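Local coordinates for protein KLTH0A00704p (Lachancea thermotolerans, PDB 4J2G) that belongs to the Atg13 family of autophagy proteins and, through its HORMA domain, probably mediates recruitment of PI 3-kinase, at residues A[28-33]-A[132-137]; A[124-129]-A[216-221]. The protein carries 1 engineered substitution. All coordinates share one frame; numbering follows the deposited sequence.

Strand 126-136 carries both contacts, yet at its two ends it is used in different ways. Contact 2 engages the beginning of the strand through backbone hydrogen bonds as well as side chains, where loop residues 216-221 run alongside; contact 1 uses the far end mainly through apolar side chains, where helix 18-39 packs on the sheet. Their centres are about 24 Å apart, on opposite sides of the centre of the chain, and along the sequence the segments alternate. Glu130 and Arg131 separate the two uses of the strand: Glu130 accepts a hydrogen bond from Trp132, while Arg131 reaches the sulfate, probably from the crystallisation liquor, bound beside Leu221 in contact 2.

Contact 1 (A[28-33]-A[132-137]); sequences NFFLKA and WLIQMD. Engineered in segment 132-137: Met136 (natural residue Leu).
The packing of a helix against the sheet of the HORMA fold brings Phe30 and Ala33, on helix 18-39, onto Ile134 of strand 126-136. Ile134 divides its work between two branches. Its CG2, anti to the backbone N, sits over the centre of the Phe30 ring in a CH-pi contact, 3.8 Å from the centroid and only 9° off the ring normal. The other branch ends in CD1, which meets Ala33 CB at 4.1 Å, one helical turn further on. In the antiparallel sheet this strand is an inner one, its neighbours being strands 89-96 and 255-264, and the helix runs along it, the two short axes nearly antiparallel (173°) and 9.9 Å apart at closest approach. The side chains of Phe30 and Ile134 slide past each other in opposite directions. Ile134 O lies 3.8 Å from Phe30 CE2, above the ring plane on the side of CG2; at the edge, Phe30 CZ is 3.9 Å from Gln135 C. Beside it Met136, an engineered selenomethionine, offers its backbone N, while the end of its side chain leads away. Trp77 also meets the Phe30 ring, their planes about 25° apart, and Leu89 and Leu257 pack on it from the two neighbouring strands.

Contact 2 (A[124-129]-A[216-221]); sequences KSEIML and KGRIGL. With SO4 (sulfate ion), chain C.
Arg218 spreads one face of its guanidinium beneath the selenium of Met128, with SE 3.5 Å above the plane and offset toward the rim. At the edge of the same group, NH1 donates to Glu126 OE2 in a 2.9 Å salt bridge, tilted 16° from the guanidinium plane. The two chains run side by side in the same direction, each with CG set between its backbone N and carbonyl carbon (chi1 54° for Glu126, 70° for Arg218). Each charge has a second mate: Glu126 OE1 pairs with Arg205, and Glu92 with NH1 of Arg218. An alanine in place of that arginine would probably leave Glu126 OE2 and Glu92 without this counter-charge and take away the flat group against the selenium. Elsewhere Ile219 CG1 lies 3.9 Å from Ile127 CG1, and the side chains of Leu221 and Met128 cross at about a right angle. Gly217 O accepts from Ser125 N (3.0 Å) and, above its carbonyl plane, from Ser125 OG. Sulfate O4 takes the N-H of Leu221; the ion is also hydrogen-bonded to Arg131 NH2 and Ser222 N. Ile219 N bonds to Glu126 O, and Met128 N to Ile219 O, the pair that defines a single parallel beta bridge, Ile127 with Ile219.

Contact 1 (A[28-33]-A[132-137])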
loop_
_atom_site.group_PDB
_atom_site.type_symbol
_atom_site.label_atom_id
_atom_site.label_comp_id
_atom_site.label_asym_id
_atom_site.label_seq_id
_atom_site.Cartn_x
_atom_site.Cartn_y
_atom_site.Cartn_z
ATOM N N ASN A 28 10.295 -6.248 -14.511
ATOM C CA ASN A 28 10.756 -7.190 -13.511
ATOM C C ASN A 28 10.789 -6.504 -12.143
ATOM O O ASN A 28 10.509 -7.119 -11.107
ATOM C CB ASN A 28 12.160 -7.709 -13.833
ATOM C CG ASN A 28 12.162 -8.877 -14.815
ATOM O OD1 ASN A 28 11.150 -9.549 -15.049
ATOM N ND2 ASN A 28 13.328 -9.137 -15.384
ATOM N N PHE A 29 11.121 -5.224 -12.153
ATOM C CA PHE A 29 11.128 -4.481 -10.943
ATOM C C PHE A 29 9.683 -4.379 -10.371
ATOM O O PHE A 29 9.436 -4.667 -9.179
ATOM C CB PHE A 29 11.643 -3.108 -11.197
ATOM C CG PHE A 29 11.810 -2.365 -9.960
ATOM C CD1 PHE A 29 12.917 -2.629 -9.132
ATOM C CD2 PHE A 29 10.829 -1.483 -9.551
ATOM C CE1 PHE A 29 13.053 -1.990 -7.921
ATOM C CE2 PHE A 29 10.943 -0.844 -8.332
ATOM C CZ PHE A 29 12.044 -1.106 -7.514
ATOM N N PHE A 30 8.748 -3.957 -11.220
ATOM C CA PHE A 30 7.335 -3.880 -10.836
ATOM C C PHE A 30 6.927 -5.159 -10.135
ATOM O O PHE A 30 6.363 -5.102 -9.051
ATOM C CB PHE A 30 6.441 -3.749 -12.045
ATOM C CG PHE A 30 6.153 -2.358 -12.432
ATOM C CD1 PHE A 30 7.185 -1.463 -12.772
ATOM C CD2 PHE A 30 4.835 -1.929 -12.469
ATOM C CE1 PHE A 30 6.863 -0.162 -13.134
ATOM C CE2 PHE A 30 4.513 -0.626 -12.792
ATOM C CZ PHE A 30 5.525 0.249 -13.174
ATOM N N LEU A 31 7.243 -6.291 -10.762
ATOM C CA LEU A 31 6.998 -7.617 -10.185
ATOM C C LEU A 31 7.695 -7.835 -8.850
ATOM O O LEU A 31 7.016 -8.191 -7.898
ATOM C CB LEU A 31 7.384 -8.737 -11.133
ATOM C CG LEU A 31 6.621 -8.805 -12.475
ATOM C CD1 LEU A 31 7.233 -9.905 -13.373
ATOM C CD2 LEU A 31 5.145 -9.052 -12.291
ATOM N N LYS A 32 9.023 -7.589 -8.763
ATOM C CA LYS A 32 9.745 -7.716 -7.492
ATOM C C LYS A 32 9.155 -6.779 -6.405
ATOM O O LYS A 32 8.944 -7.206 -5.260
ATOM C CB LYS A 32 11.276 -7.466 -7.647
ATOM C CG LYS A 32 12.037 -8.576 -8.378
ATOM C CD LYS A 32 13.543 -8.306 -8.452
ATOM C CE LYS A 32 14.201 -9.188 -9.521
ATOM N NZ LYS A 32 15.660 -8.888 -9.710
ATOM N N ALA A 33 8.930 -5.506 -6.782
ATOM C CA ALA A 33 8.400 -4.494 -5.890
ATOM C C ALA A 33 7.049 -4.903 -5.275
ATOM O O ALA A 33 6.879 -4.936 -4.018
ATOM C CB ALA A 33 8.319 -3.115 -6.568
ATOM N N TRP A 132 -0.383 1.874 -2.107
ATOM C CA TRP A 132 0.886 2.095 -2.856
ATOM C C TRP A 132 0.510 2.254 -4.304
ATOM O O TRP A 132 -0.477 1.678 -4.779
ATOM C CB TRP A 132 1.774 0.846 -2.757
ATOM C CG TRP A 132 2.269 0.527 -1.402
ATOM C CD1 TRP A 132 1.567 -0.145 -0.384
ATOM C CD2 TRP A 132 3.555 0.810 -0.878
ATOM N NE1 TRP A 132 2.352 -0.229 0.723
ATOM C CE2 TRP A 132 3.590 0.293 0.446
ATOM C CE3 TRP A 132 4.704 1.463 -1.396
ATOM C CZ2 TRP A 132 4.720 0.386 1.271
ATOM C CZ3 TRP A 132 5.803 1.560 -0.595
ATOM C CH2 TRP A 132 5.812 1.033 0.756
ATOM N N LEU A 133 1.307 3.010 -5.018
ATOM C CA LEU A 133 1.107 3.207 -6.446
ATOM C C LEU A 133 2.526 3.163 -7.044
ATOM O O LEU A 133 3.384 3.905 -6.601
ATOM C CB LEU A 133 0.630 4.620 -6.671
ATOM C CG LEU A 133 0.570 5.038 -8.149
ATOM C CD1 LEU A 133 -0.383 4.169 -8.998
ATOM C CD2 LEU A 133 0.279 6.521 -8.357
ATOM N N ILE A 134 2.734 2.303 -8.025
ATOM C CA ILE A 134 4.011 2.163 -8.767
ATOM C C ILE A 134 3.575 2.335 -10.213
ATOM O O ILE A 134 2.500 1.799 -10.648
ATOM C CB ILE A 134 4.578 0.755 -8.572
ATOM C CG1 ILE A 134 4.717 0.473 -7.056
ATOM C CG2 ILE A 134 5.916 0.588 -9.317
ATOM C CD1 ILE A 134 4.788 -1.005 -6.737
ATOM N N GLN A 135 4.324 3.165 -10.912
ATOM C CA GLN A 135 3.933 3.744 -12.195
ATOM C C GLN A 135 5.166 4.109 -13.019
ATOM O O GLN A 135 6.217 4.465 -12.442
ATOM C CB GLN A 135 3.462 5.132 -11.853
ATOM C CG GLN A 135 2.074 5.436 -12.230
ATOM C CD GLN A 135 1.749 6.824 -11.756
ATOM O OE1 GLN A 135 2.560 7.483 -11.062
ATOM N NE2 GLN A 135 0.552 7.277 -12.103
HETATM N N MSE A 136 5.000 4.098 -14.334
HETATM C CA MSE A 136 5.965 4.645 -15.277
HETATM C C MSE A 136 5.335 5.928 -15.831
HETATM O O MSE A 136 4.216 5.880 -16.312
HETATM C CB MSE A 136 6.038 3.522 -16.302
HETATM C CG MSE A 136 7.188 3.590 -17.288
HETATM SE SE MSE A 136 8.927 3.553 -16.359
HETATM C CE MSE A 136 9.525 5.034 -17.494
ATOM N N ASP A 137 6.027 7.074 -15.735
ATOM C CA ASP A 137 5.660 8.374 -16.434
ATOM C C ASP A 137 4.385 8.358 -17.271
ATOM O O ASP A 137 4.437 8.400 -18.506
ATOM C CB ASP A 137 6.821 8.921 -17.308
ATOM C CG ASP A 137 6.438 10.205 -18.128
ATOM O OD1 ASP A 137 5.878 10.103 -19.257
ATOM O OD2 ASP A 137 6.741 11.333 -17.665
#

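Contact 2 (A[124-129]-A[216-221])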
loop_
_atom_site.group_PDB
_atom_site.type_symbol
_atom_site.label_atom_id
_atom_site.label_comp_id
_atom_site.label_asym_id
_atom_site.label_seq_id
_atom_site.Cartn_x
_atom_site.Cartn_y
_atom_site.Cartn_z
ATOM N N LYS A 124 -18.281 -4.062 8.973
ATOM C CA LYS A 124 -17.323 -3.640 7.974
ATOM C C LYS A 124 -16.351 -4.767 7.703
ATOM O O LYS A 124 -16.004 -5.540 8.595
ATOM C CB LYS A 124 -16.588 -2.410 8.478
ATOM C CG LYS A 124 -17.488 -1.251 8.830
ATOM C CD LYS A 124 -17.914 -0.452 7.601
ATOM C CE LYS A 124 -18.862 0.695 7.952
ATOM N NZ LYS A 124 -19.376 1.297 6.682
ATOM N N SER A 125 -15.925 -4.885 6.472
ATOM C CA SER A 125 -15.183 -6.084 6.041
ATOM C C SER A 125 -13.655 -5.912 6.321
ATOM O O SER A 125 -12.971 -6.885 6.684
ATOM C CB SER A 125 -15.411 -6.252 4.545
ATOM O OG SER A 125 -15.153 -5.000 3.904
ATOM N N GLU A 126 -13.164 -4.670 6.165
ATOM C CA GLU A 126 -11.708 -4.306 6.326
ATOM C C GLU A 126 -11.482 -2.834 6.703
ATOM O O GLU A 126 -12.363 -2.002 6.495
ATOM C CB GLU A 126 -10.925 -4.605 5.034
ATOM C CG GLU A 126 -11.526 -3.946 3.823
ATOM C CD GLU A 126 -10.766 -4.234 2.541
ATOM O OE1 GLU A 126 -10.653 -5.427 2.184
ATOM O OE2 GLU A 126 -10.283 -3.257 1.893
ATOM N N ILE A 127 -10.307 -2.517 7.268
ATOM C CA ILE A 127 -9.891 -1.126 7.444
ATOM C C ILE A 127 -8.665 -0.929 6.607
ATOM O O ILE A 127 -7.651 -1.614 6.831
ATOM C CB ILE A 127 -9.572 -0.834 8.912
ATOM C CG1 ILE A 127 -10.826 -1.081 9.745
ATOM C CG2 ILE A 127 -8.936 0.572 9.147
ATOM C CD1 ILE A 127 -10.535 -1.353 11.212
HETATM N N MSE A 128 -8.738 0.007 5.658
HETATM C CA MSE A 128 -7.607 0.352 4.794
HETATM C C MSE A 128 -6.496 0.949 5.604
HETATM O O MSE A 128 -6.742 1.756 6.483
HETATM C CB MSE A 128 -8.105 1.432 3.856
HETATM C CG MSE A 128 -8.708 0.835 2.625
HETATM SE SE MSE A 128 -7.597 -0.386 1.588
HETATM C CE MSE A 128 -6.392 1.087 1.102
ATOM N N LEU A 129 -5.246 0.578 5.305
ATOM C CA LEU A 129 -4.162 1.121 6.054
ATOM C C LEU A 129 -3.116 1.829 5.150
ATOM O O LEU A 129 -2.489 2.782 5.582
ATOM C CB LEU A 129 -3.470 -0.050 6.811
ATOM C CG LEU A 129 -4.296 -0.903 7.793
ATOM C CD1 LEU A 129 -3.554 -2.110 8.283
ATOM C CD2 LEU A 129 -4.793 -0.062 8.952
ATOM N N LYS A 216 -17.900 -1.127 -1.166
ATOM C CA LYS A 216 -19.154 -0.829 -0.486
ATOM C C LYS A 216 -19.003 -0.571 1.019
ATOM O O LYS A 216 -19.297 0.537 1.501
ATOM C CB LYS A 216 -20.217 -1.914 -0.772
ATOM C CG LYS A 216 -20.224 -2.425 -2.212
ATOM C CD LYS A 216 -21.435 -3.294 -2.530
ATOM C CE LYS A 216 -21.227 -4.060 -3.832
ATOM N NZ LYS A 216 -22.490 -4.667 -4.339
ATOM N N GLY A 217 -18.542 -1.577 1.750
ATOM C CA GLY A 217 -18.702 -1.570 3.208
ATOM C C GLY A 217 -17.427 -1.881 3.963
ATOM O O GLY A 217 -17.385 -2.813 4.807
ATOM N N ARG A 218 -16.395 -1.096 3.650
ATOM C CA ARG A 218 -15.101 -1.156 4.350
ATOM C C ARG A 218 -14.871 0.218 5.028
ATOM O O ARG A 218 -15.597 1.138 4.763
ATOM C CB ARG A 218 -13.968 -1.525 3.357
ATOM C CG ARG A 218 -13.612 -0.421 2.336
ATOM C CD ARG A 218 -12.319 -0.848 1.629
ATOM N NE ARG A 218 -11.822 0.056 0.582
ATOM C CZ ARG A 218 -10.875 -0.257 -0.330
ATOM N NH1 ARG A 218 -10.322 -1.446 -0.361
ATOM N NH2 ARG A 218 -10.521 0.607 -1.268
ATOM N N ILE A 219 -13.885 0.357 5.910
ATOM C CA ILE A 219 -13.456 1.676 6.363
ATOM C C ILE A 219 -12.308 2.116 5.447
ATOM O O ILE A 219 -11.173 1.589 5.543
ATOM C CB ILE A 219 -12.927 1.651 7.817
ATOM C CG1 ILE A 219 -13.957 1.129 8.820
ATOM C CG2 ILE A 219 -12.397 3.012 8.252
ATOM C CD1 ILE A 219 -15.083 2.080 9.123
ATOM N N GLY A 220 -12.582 3.096 4.588
ATOM C CA GLY A 220 -11.638 3.634 3.622
ATOM C C GLY A 220 -10.487 4.439 4.263
ATOM O O GLY A 220 -10.583 4.889 5.403
ATOM N N LEU A 221 -9.393 4.621 3.530
ATOM C CA LEU A 221 -8.371 5.597 3.958
ATOM C C LEU A 221 -8.943 6.968 4.328
ATOM O O LEU A 221 -8.407 7.625 5.223
ATOM C CB LEU A 221 -7.308 5.766 2.869
ATOM C CG LEU A 221 -6.172 4.746 2.847
ATOM C CD1 LEU A 221 -5.120 5.311 1.924
ATOM C CD2 LEU A 221 -5.588 4.395 4.246
HETATM S S SO4 C . -10.481 5.336 0.230
HETATM O O1 SO4 C . -9.880 6.184 -0.779
HETATM O O2 SO4 C . -10.874 6.301 1.266
HETATM O O3 SO4 C . -11.690 4.542 -0.089
HETATM O O4 SO4 C . -9.468 4.330 0.607
#